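Local coordinates for uncharacterized protein aq_328 (Aquifex aeolicus, PDB 1R4V) that is of unknown function but adopts an all-helical histone fold and may take part in protein heterodimerization, at residues E47-L52 against P155-M160; F36-I42 against A143-K147; A59-L63 against V167-F171. All coordinates share one frame; numbering follows the deposited sequence.

In the fold
Contacts 1 and 3 join the same two helices, 46-62 and 157-168, at two levels. Their centres are about 17 Å apart and their nearest atoms about 7 Å apart. Contact 2 joins the preceding helices of each pair, 29-40 and 131-149. It packs directly against contact 1, with centres about 13 Å apart: M160 SE lies 3.9 Å from I146 CD1, and L52 CD2 lies 4.0 Å from F36 CE2. Contact 3 is about 20 Å from contact 2 by centres, yet V145 CG1 comes within 4.3 Å of V167 CG2. No active site is known. Contact 1 holds E158, which binds zinc with E161, and the side chain of E47 is about 9 Å from another zinc.

Contact 1. Residues E47-L52 against P155-M160. With ZN (zinc ion), chain B.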
loop_
_atom_site.group_PDB
_atom_site.type_symbol
_atom_site.label_atom_id
_atom_site.label_comp_id
_atom_site.label_asym_id
_atom_site.label_seq_id
_atom_site.Cartn_x
_atom_site.Cartn_y
_atom_site.Cartn_z
ATOM N N GLU A 47 -0.604 15.807 -5.888
ATOM C CA GLU A 47 0.845 15.664 -5.762
ATOM C C GLU A 47 1.259 14.708 -4.643
ATOM O O GLU A 47 2.135 13.846 -4.859
ATOM C CB GLU A 47 1.518 17.011 -5.495
ATOM C CG GLU A 47 3.039 16.871 -5.426
ATOM C CD GLU A 47 3.787 18.177 -5.255
ATOM O OE1 GLU A 47 3.299 19.115 -4.571
ATOM O OE2 GLU A 47 4.893 18.238 -5.829
ATOM N N THR A 48 0.665 14.860 -3.453
ATOM C CA THR A 48 1.040 13.994 -2.339
ATOM C C THR A 48 0.399 12.604 -2.415
ATOM O O THR A 48 0.964 11.653 -1.868
ATOM C CB THR A 48 0.811 14.637 -0.948
ATOM O OG1 THR A 48 -0.535 15.128 -0.785
ATOM C CG2 THR A 48 1.768 15.829 -0.765
ATOM N N ILE A 49 -0.764 12.474 -3.054
ATOM C CA ILE A 49 -1.329 11.154 -3.346
ATOM C C ILE A 49 -0.399 10.374 -4.260
ATOM O O ILE A 49 -0.182 9.187 -4.023
ATOM C CB ILE A 49 -2.738 11.225 -3.964
ATOM C CG1 ILE A 49 -3.747 11.716 -2.938
ATOM C CG2 ILE A 49 -3.182 9.851 -4.531
ATOM C CD1 ILE A 49 -5.052 12.254 -3.549
ATOM N N GLU A 50 0.151 11.008 -5.293
ATOM C CA GLU A 50 1.098 10.329 -6.168
ATOM C C GLU A 50 2.330 9.815 -5.406
ATOM O O GLU A 50 2.794 8.687 -5.636
ATOM C CB GLU A 50 1.555 11.250 -7.303
ATOM C CG GLU A 50 0.484 11.496 -8.343
ATOM C CD GLU A 50 0.237 10.291 -9.238
ATOM O OE1 GLU A 50 1.161 9.477 -9.471
ATOM O OE2 GLU A 50 -0.902 10.172 -9.732
ATOM N N LEU A 51 2.864 10.655 -4.521
ATOM C CA LEU A 51 4.017 10.268 -3.715
ATOM C C LEU A 51 3.671 9.108 -2.788
ATOM O O LEU A 51 4.457 8.159 -2.659
ATOM C CB LEU A 51 4.555 11.480 -2.933
ATOM C CG LEU A 51 5.227 12.558 -3.801
ATOM C CD1 LEU A 51 5.482 13.820 -2.989
ATOM C CD2 LEU A 51 6.533 12.070 -4.359
ATOM N N LEU A 52 2.499 9.179 -2.169
ATOM C CA LEU A 52 1.996 8.143 -1.275
ATOM C C LEU A 52 1.872 6.815 -2.026
ATOM O O LEU A 52 2.363 5.779 -1.572
ATOM C CB LEU A 52 0.649 8.559 -0.693
ATOM C CG LEU A 52 -0.177 7.501 0.054
ATOM C CD1 LEU A 52 0.600 6.981 1.289
ATOM C CD2 LEU A 52 -1.481 8.110 0.447
ATOM N N PRO A 155 0.479 17.400 4.572
ATOM C CA PRO A 155 1.896 17.202 4.310
ATOM C C PRO A 155 2.405 17.854 3.023
ATOM O O PRO A 155 1.742 17.841 1.995
ATOM C CB PRO A 155 2.071 15.682 4.264
ATOM C CG PRO A 155 0.739 15.077 4.520
ATOM C CD PRO A 155 -0.261 16.135 4.713
ATOM N N SER A 156 3.589 18.435 3.112
ATOM C CA SER A 156 4.290 18.952 1.950
ATOM C C SER A 156 4.898 17.827 1.128
ATOM O O SER A 156 4.963 16.690 1.577
ATOM C CB SER A 156 5.405 19.876 2.437
ATOM O OG SER A 156 6.394 19.164 3.183
ATOM N N ARG A 157 5.373 18.158 -0.070
ATOM C CA ARG A 157 6.163 17.241 -0.899
ATOM C C ARG A 157 7.353 16.680 -0.114
ATOM O O ARG A 157 7.555 15.470 -0.070
ATOM C CB ARG A 157 6.669 17.977 -2.141
ATOM C CG ARG A 157 7.298 17.110 -3.205
ATOM C CD ARG A 157 8.672 17.570 -3.632
ATOM N NE ARG A 157 8.645 18.851 -4.285
ATOM C CZ ARG A 157 9.289 19.974 -3.963
ATOM N NH1 ARG A 157 10.128 20.134 -2.939
ATOM N NH2 ARG A 157 9.059 20.994 -4.752
ATOM N N GLU A 158 8.151 17.550 0.498
ATOM C CA GLU A 158 9.296 17.093 1.283
ATOM C C GLU A 158 8.903 16.204 2.482
ATOM O O GLU A 158 9.606 15.235 2.763
ATOM C CB GLU A 158 10.197 18.271 1.692
ATOM C CG GLU A 158 10.855 18.966 0.480
ATOM C CD GLU A 158 11.771 18.061 -0.338
ATOM O OE1 GLU A 158 12.381 17.154 0.252
ATOM O OE2 GLU A 158 11.912 18.181 -1.574
ATOM N N ALA A 159 7.798 16.501 3.159
ATOM C CA ALA A 159 7.304 15.659 4.261
ATOM C C ALA A 159 7.008 14.255 3.747
ATOM O O ALA A 159 7.411 13.263 4.347
ATOM C CB ALA A 159 6.061 16.258 4.918
HETATM N N MSE A 160 6.332 14.168 2.609
HETATM C CA MSE A 160 5.986 12.885 2.013
HETATM C C MSE A 160 7.198 12.114 1.514
HETATM O O MSE A 160 7.250 10.884 1.638
HETATM C CB MSE A 160 5.052 13.111 0.832
HETATM C CG MSE A 160 3.688 13.610 1.293
HETATM SE SE MSE A 160 2.810 12.319 2.573
HETATM C CE MSE A 160 3.064 10.756 1.732
HETATM ZN ZN ZN B . 12.702 16.551 -2.470
HETATM O O HOH W 1 -0.760 16.869 1.175
#
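P155 turns its carbonyl to T48, where T48 CG2 sits 3.4 Å from P155 O. The same carbonyl is tied to T48 by a water. T48 OG1 gives its proton to this water at 2.6 Å, and the water donates to P155 O. T48 chi1 of 53° turns OG1 to the water and T45 N, while CG2 faces P155 O and M160. S156 is the N-cap of helix 157-168: its OG takes the N-H of A159 at 3.0 Å. R157 lays its aliphatic part across the contact, with CG 3.8 Å from L51 CD1. E47 OE2 lies near R157 NE, but at 4.1 Å this is no salt bridge, and the carboxylate stands 88° from the guanidinium plane. In this histone-fold protein the contact joins the start of helix 157-168 to the start of helix 46-62. E158 points away from E47-L52. Its OE2 binds zinc at 2.0 Å, with E161 as second ligand, and accepts from R157 NH1 on its anti lone pair, in a salt bridge. M160, a selenomethionine, crosses T48 at about a right angle, its CG 3.6 Å from T48 CG2. Its chain then bends, and CE reaches L52 CB at 4.1 Å.

Contact 2. Residues F36-I42 against A143-K147. With CAC (cacodylate ion), chain D.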
loop_
_atom_site.group_PDB
_atom_site.type_symbol
_atom_site.label_atom_id
_atom_site.label_comp_id
_atom_site.label_asym_id
_atom_site.label_seq_id
_atom_site.Cartn_x
_atom_site.Cartn_y
_atom_site.Cartn_z
ATOM N N PHE A 36 -8.952 9.875 3.812
ATOM C CA PHE A 36 -7.827 10.392 4.612
ATOM C C PHE A 36 -8.197 11.680 5.393
ATOM O O PHE A 36 -7.804 11.865 6.539
ATOM C CB PHE A 36 -6.619 10.592 3.704
ATOM C CG PHE A 36 -5.691 9.398 3.652
ATOM C CD1 PHE A 36 -6.159 8.146 3.304
ATOM C CD2 PHE A 36 -4.328 9.535 3.935
ATOM C CE1 PHE A 36 -5.292 7.052 3.247
ATOM C CE2 PHE A 36 -3.465 8.452 3.883
ATOM C CZ PHE A 36 -3.958 7.200 3.546
ATOM N N ARG A 37 -8.964 12.567 4.770
ATOM C CA ARG A 37 -9.328 13.839 5.385
ATOM C C ARG A 37 -10.312 13.581 6.514
ATOM O O ARG A 37 -10.063 13.925 7.669
ATOM C CB ARG A 37 -9.894 14.778 4.329
ATOM C CG ARG A 37 -10.336 16.119 4.874
ATOM C CD ARG A 37 -10.814 17.102 3.802
ATOM N NE ARG A 37 -12.121 16.747 3.239
ATOM C CZ ARG A 37 -12.366 16.217 2.035
ATOM N NH1 ARG A 37 -13.624 15.965 1.711
ATOM N NH2 ARG A 37 -11.415 15.950 1.146
ATOM N N THR A 38 -11.414 12.917 6.188
ATOM C CA THR A 38 -12.521 12.740 7.135
ATOM C C THR A 38 -12.239 11.732 8.244
ATOM O O THR A 38 -12.634 11.966 9.381
ATOM C CB THR A 38 -13.817 12.368 6.370
ATOM O OG1 THR A 38 -13.601 11.180 5.585
ATOM C CG2 THR A 38 -14.125 13.426 5.346
ATOM N N GLU A 39 -11.562 10.623 7.949
ATOM C CA GLU A 39 -11.332 9.584 8.961
ATOM C C GLU A 39 -9.940 9.578 9.607
ATOM O O GLU A 39 -9.808 9.162 10.758
ATOM C CB GLU A 39 -11.661 8.194 8.388
ATOM C CG GLU A 39 -13.097 8.031 7.894
ATOM C CD GLU A 39 -14.182 8.235 8.959
ATOM O OE1 GLU A 39 -13.983 7.844 10.138
ATOM O OE2 GLU A 39 -15.259 8.787 8.616
ATOM N N LEU A 40 -8.908 10.026 8.890
ATOM C CA LEU A 40 -7.525 9.993 9.381
ATOM C C LEU A 40 -6.887 11.351 9.676
ATOM O O LEU A 40 -5.774 11.368 10.178
ATOM C CB LEU A 40 -6.644 9.236 8.374
ATOM C CG LEU A 40 -7.085 7.822 8.005
ATOM C CD1 LEU A 40 -6.201 7.148 6.940
ATOM C CD2 LEU A 40 -7.134 6.968 9.249
ATOM N N ASP A 41 -7.569 12.462 9.388
ATOM C CA ASP A 41 -7.096 13.833 9.610
ATOM C C ASP A 41 -5.850 14.174 8.792
ATOM O O ASP A 41 -4.951 14.866 9.283
ATOM C CB ASP A 41 -6.833 14.117 11.102
ATOM C CG ASP A 41 -8.101 14.047 11.958
ATOM O OD1 ASP A 41 -8.070 13.357 13.007
ATOM O OD2 ASP A 41 -9.175 14.638 11.666
ATOM N N ILE A 42 -5.787 13.681 7.560
ATOM C CA ILE A 42 -4.673 13.954 6.674
ATOM C C ILE A 42 -5.251 14.553 5.403
ATOM O O ILE A 42 -6.062 13.929 4.723
ATOM C CB ILE A 42 -3.873 12.696 6.311
ATOM C CG1 ILE A 42 -3.180 12.089 7.533
ATOM C CG2 ILE A 42 -2.880 13.050 5.201
ATOM C CD1 ILE A 42 -2.805 10.634 7.361
ATOM N N ALA A 143 -0.546 6.065 6.481
ATOM C CA ALA A 143 -1.269 7.118 7.209
ATOM C C ALA A 143 -0.723 7.265 8.640
ATOM O O ALA A 143 -0.581 8.374 9.142
ATOM C CB ALA A 143 -2.773 6.820 7.217
ATOM N N ASP A 144 -0.417 6.146 9.281
ATOM C CA ASP A 144 0.109 6.093 10.636
ATOM C C ASP A 144 1.464 6.806 10.661
ATOM O O ASP A 144 1.720 7.635 11.520
ATOM C CB ASP A 144 0.230 4.646 11.123
ATOM C CG ASP A 144 0.652 4.540 12.605
ATOM O OD1 ASP A 144 0.088 5.250 13.469
ATOM O OD2 ASP A 144 1.542 3.752 13.007
ATOM N N VAL A 145 2.320 6.510 9.691
ATOM C CA VAL A 145 3.640 7.100 9.611
ATOM C C VAL A 145 3.516 8.595 9.299
ATOM O O VAL A 145 4.242 9.382 9.903
ATOM C CB VAL A 145 4.519 6.363 8.581
ATOM C CG1 VAL A 145 5.888 7.058 8.446
ATOM C CG2 VAL A 145 4.679 4.892 9.026
ATOM N N ILE A 146 2.614 8.998 8.402
ATOM C CA ILE A 146 2.442 10.434 8.093
ATOM C C ILE A 146 2.142 11.237 9.358
ATOM O O ILE A 146 2.746 12.273 9.622
ATOM C CB ILE A 146 1.311 10.639 7.055
ATOM C CG1 ILE A 146 1.763 10.141 5.668
ATOM C CG2 ILE A 146 0.838 12.085 6.992
ATOM C CD1 ILE A 146 0.648 9.853 4.732
ATOM N N LYS A 147 1.183 10.751 10.132
ATOM C CA LYS A 147 0.790 11.385 11.384
ATOM C C LYS A 147 1.870 11.409 12.445
ATOM O O LYS A 147 1.969 12.389 13.187
ATOM C CB LYS A 147 -0.463 10.714 11.928
ATOM C CG LYS A 147 -1.667 11.146 11.097
ATOM C CD LYS A 147 -2.991 10.857 11.788
ATOM C CE LYS A 147 -3.405 9.421 11.593
ATOM N NZ LYS A 147 -4.852 9.314 11.902
HETATM AS AS CAC D . -13.297 15.599 -2.275
HETATM O O1 CAC D . -12.082 16.831 -2.118
HETATM O O2 CAC D . -13.852 14.837 -0.810
HETATM C C1 CAC D . -14.872 16.319 -3.212
HETATM C C2 CAC D . -12.392 14.217 -3.332
#
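L40 overlaps A143 methyl against methyl: L40 CD1 is 3.5 Å from A143 CB, tighter than an ordinary carbon contact. The same CD1 lies over the centre of one face of the F36 ring. F36 CE2 meets A143 CB at 3.8 Å, and the three groups form one cluster, while I146 CD1 comes to the ring edge near its plane. I42 CD1 is 3.8 Å from A143 CB and also touches I146 CG2 and K147 CG. The helical segments run 80° apart, so in this histone fold the turn after helix 29-40 packs crosswise on helix 131-149. There D41 takes positive phi, and I42 N bonds back to F36 O at 2.9 Å. R37 NH1 gives an N-H at 2.8 Å, in the guanidinium plane, to O2 of a cacodylate ion, probably from the crystallisation liquor. R37 NH2 adds a weak bond to the same O2 and forms a salt bridge with D33; H34 also holds the ion. An alanine at R37 would remove the guanidinium, and would probably leave D33 without its charged mate and the ion with one partner fewer. K147 bends at chi3 (-82°) to bring NZ 2.8 Å from L40 O, tilted 25° from that carbonyl plane. The contact is thus apolar inside, with one polar bond at its K147 side. The lysine charge is likely to sit well on a carbonyl near a helix C-terminus.

Contact 3. Residues A59-L63 against V167-F171; sequences AFGKL and VDKVF
The F171 ring carries A59 CB over the centre of one face. This is a CH-pi contact, 4.0 Å from A59 CB to the centroid and 10° off the ring normal. At the ring edge, near its plane, L63 CD2 touches F171 CE2 at 3.6 Å. V167 O also lies at the edge, in the ring plane. L138 of helix 131-149 and L90 of helix 88-98 touch the F171 side chain as well. A second flat group is the D168 carboxylate. K62 NZ meets its OD1 at 2.7 Å from above the carboxylate plane, 65° out of it, and the pair forms a salt bridge. Within the histone fold this arrangement fixes the very C-terminus, the short tail after helix 157-168, against the end of helix 46-62. K62 supplies all three hydrogen bonds across the two segments. Its chain crosses F171 obliquely, with K62 CD 3.8 Å from F171 CB, and bends at chi3 (110°) to carry NZ into the turn of the tail. NZ donates to D168 O at 2.6 Å and to F171 O at 3.0 Å. The donor is tilted from the D168 carbonyl plane and stands well above the F171 one. Together with D168 OD1, three oxygens grip one ammonium group. The terminal carboxylate is part of this grip through F171 O, whereas F171 OXT is 4.3 Å from K62 NZ, beyond a salt bridge. The lysine charge nevertheless probably eases the negative charge of the chain end. Two waters lie between OXT and the backbone carbonyl of K62, the nearer of them 2.6 Å from F171 OXT.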
loop_
_atom_site.group_PDB
_atom_site.type_symbol
_atom_site.label_atom_id
_atom_site.label_comp_id
_atom_site.label_asym_id
_atom_site.label_seq_id
_atom_site.Cartn_x
_atom_site.Cartn_y
_atom_site.Cartn_z
ATOM N N ALA A 59 6.934 -0.424 -1.421
ATOM C CA ALA A 59 6.796 -1.283 -0.269
ATOM C C ALA A 59 6.200 -2.637 -0.664
ATOM O O ALA A 59 6.692 -3.682 -0.215
ATOM C CB ALA A 59 5.947 -0.621 0.793
ATOM N N PHE A 60 5.190 -2.622 -1.531
ATOM C CA PHE A 60 4.524 -3.825 -2.029
ATOM C C PHE A 60 5.559 -4.705 -2.721
ATOM O O PHE A 60 5.604 -5.915 -2.495
ATOM C CB PHE A 60 3.379 -3.453 -3.001
ATOM C CG PHE A 60 2.259 -4.454 -3.091
ATOM C CD1 PHE A 60 0.984 -4.006 -3.416
ATOM C CD2 PHE A 60 2.434 -5.808 -2.861
ATOM C CE1 PHE A 60 -0.071 -4.887 -3.516
ATOM C CE2 PHE A 60 1.379 -6.694 -2.963
ATOM C CZ PHE A 60 0.128 -6.238 -3.287
ATOM N N GLY A 61 6.408 -4.111 -3.561
ATOM C CA GLY A 61 7.475 -4.844 -4.230
ATOM C C GLY A 61 8.438 -5.486 -3.238
ATOM O O GLY A 61 8.883 -6.614 -3.446
ATOM N N LYS A 62 8.773 -4.766 -2.168
ATOM C CA LYS A 62 9.633 -5.266 -1.079
ATOM C C LYS A 62 9.059 -6.460 -0.326
ATOM O O LYS A 62 9.803 -7.282 0.227
ATOM C CB LYS A 62 9.999 -4.149 -0.108
ATOM C CG LYS A 62 10.999 -3.219 -0.714
ATOM C CD LYS A 62 11.496 -2.168 0.279
ATOM C CE LYS A 62 12.948 -2.428 0.669
ATOM N NZ LYS A 62 13.502 -1.389 1.582
ATOM N N LEU A 63 7.743 -6.616 -0.350
ATOM C CA LEU A 63 7.142 -7.789 0.252
ATOM C C LEU A 63 7.501 -9.086 -0.466
ATOM O O LEU A 63 7.356 -10.161 0.111
ATOM C CB LEU A 63 5.617 -7.659 0.330
ATOM C CG LEU A 63 5.096 -6.484 1.166
ATOM C CD1 LEU A 63 3.592 -6.389 1.086
ATOM C CD2 LEU A 63 5.553 -6.550 2.606
ATOM N N VAL A 167 9.715 4.632 5.573
ATOM C CA VAL A 167 8.980 3.415 5.285
ATOM C C VAL A 167 9.897 2.394 4.622
ATOM O O VAL A 167 9.906 1.229 5.007
ATOM C CB VAL A 167 7.759 3.696 4.407
ATOM C CG1 VAL A 167 7.240 2.442 3.733
ATOM C CG2 VAL A 167 6.687 4.350 5.264
ATOM N N ASP A 168 10.664 2.829 3.635
ATOM C CA ASP A 168 11.617 1.956 2.945
ATOM C C ASP A 168 12.543 1.206 3.927
ATOM O O ASP A 168 12.885 0.057 3.664
ATOM C CB ASP A 168 12.371 2.763 1.878
ATOM C CG ASP A 168 13.562 2.017 1.296
ATOM O OD1 ASP A 168 13.347 1.101 0.470
ATOM O OD2 ASP A 168 14.736 2.289 1.623
ATOM N N LYS A 169 12.917 1.821 5.044
ATOM C CA LYS A 169 13.753 1.222 6.088
ATOM C C LYS A 169 13.078 0.249 7.085
ATOM O O LYS A 169 13.749 -0.295 7.971
ATOM C CB LYS A 169 14.452 2.340 6.858
ATOM C CG LYS A 169 15.371 3.183 6.002
ATOM C CD LYS A 169 16.644 2.407 5.701
ATOM C CE LYS A 169 17.587 3.106 4.731
ATOM N NZ LYS A 169 18.884 2.353 4.669
ATOM N N VAL A 170 11.783 0.004 6.962
ATOM C CA VAL A 170 11.116 -1.071 7.711
ATOM C C VAL A 170 10.589 -2.158 6.780
ATOM O O VAL A 170 9.981 -3.113 7.250
ATOM C CB VAL A 170 9.978 -0.558 8.629
ATOM C CG1 VAL A 170 10.567 0.380 9.686
ATOM C CG2 VAL A 170 8.867 0.107 7.837
ATOM N N PHE A 171 10.804 -2.040 5.478
ATOM C CA PHE A 171 10.443 -3.095 4.533
ATOM C C PHE A 171 11.689 -3.677 3.897
ATOM O O PHE A 171 12.764 -3.039 3.918
ATOM C CB PHE A 171 9.505 -2.578 3.441
ATOM C CG PHE A 171 8.100 -2.441 3.910
ATOM C CD1 PHE A 171 7.629 -1.250 4.419
ATOM C CD2 PHE A 171 7.248 -3.521 3.847
ATOM C CE1 PHE A 171 6.328 -1.144 4.867
ATOM C CE2 PHE A 171 5.951 -3.413 4.291
ATOM C CZ PHE A 171 5.489 -2.222 4.806
ATOM O OXT PHE A 171 11.565 -4.802 3.364
HETATM O O HOH W 2 9.696 -6.564 3.004
HETATM O O HOH W 3 12.611 -6.436 1.454
#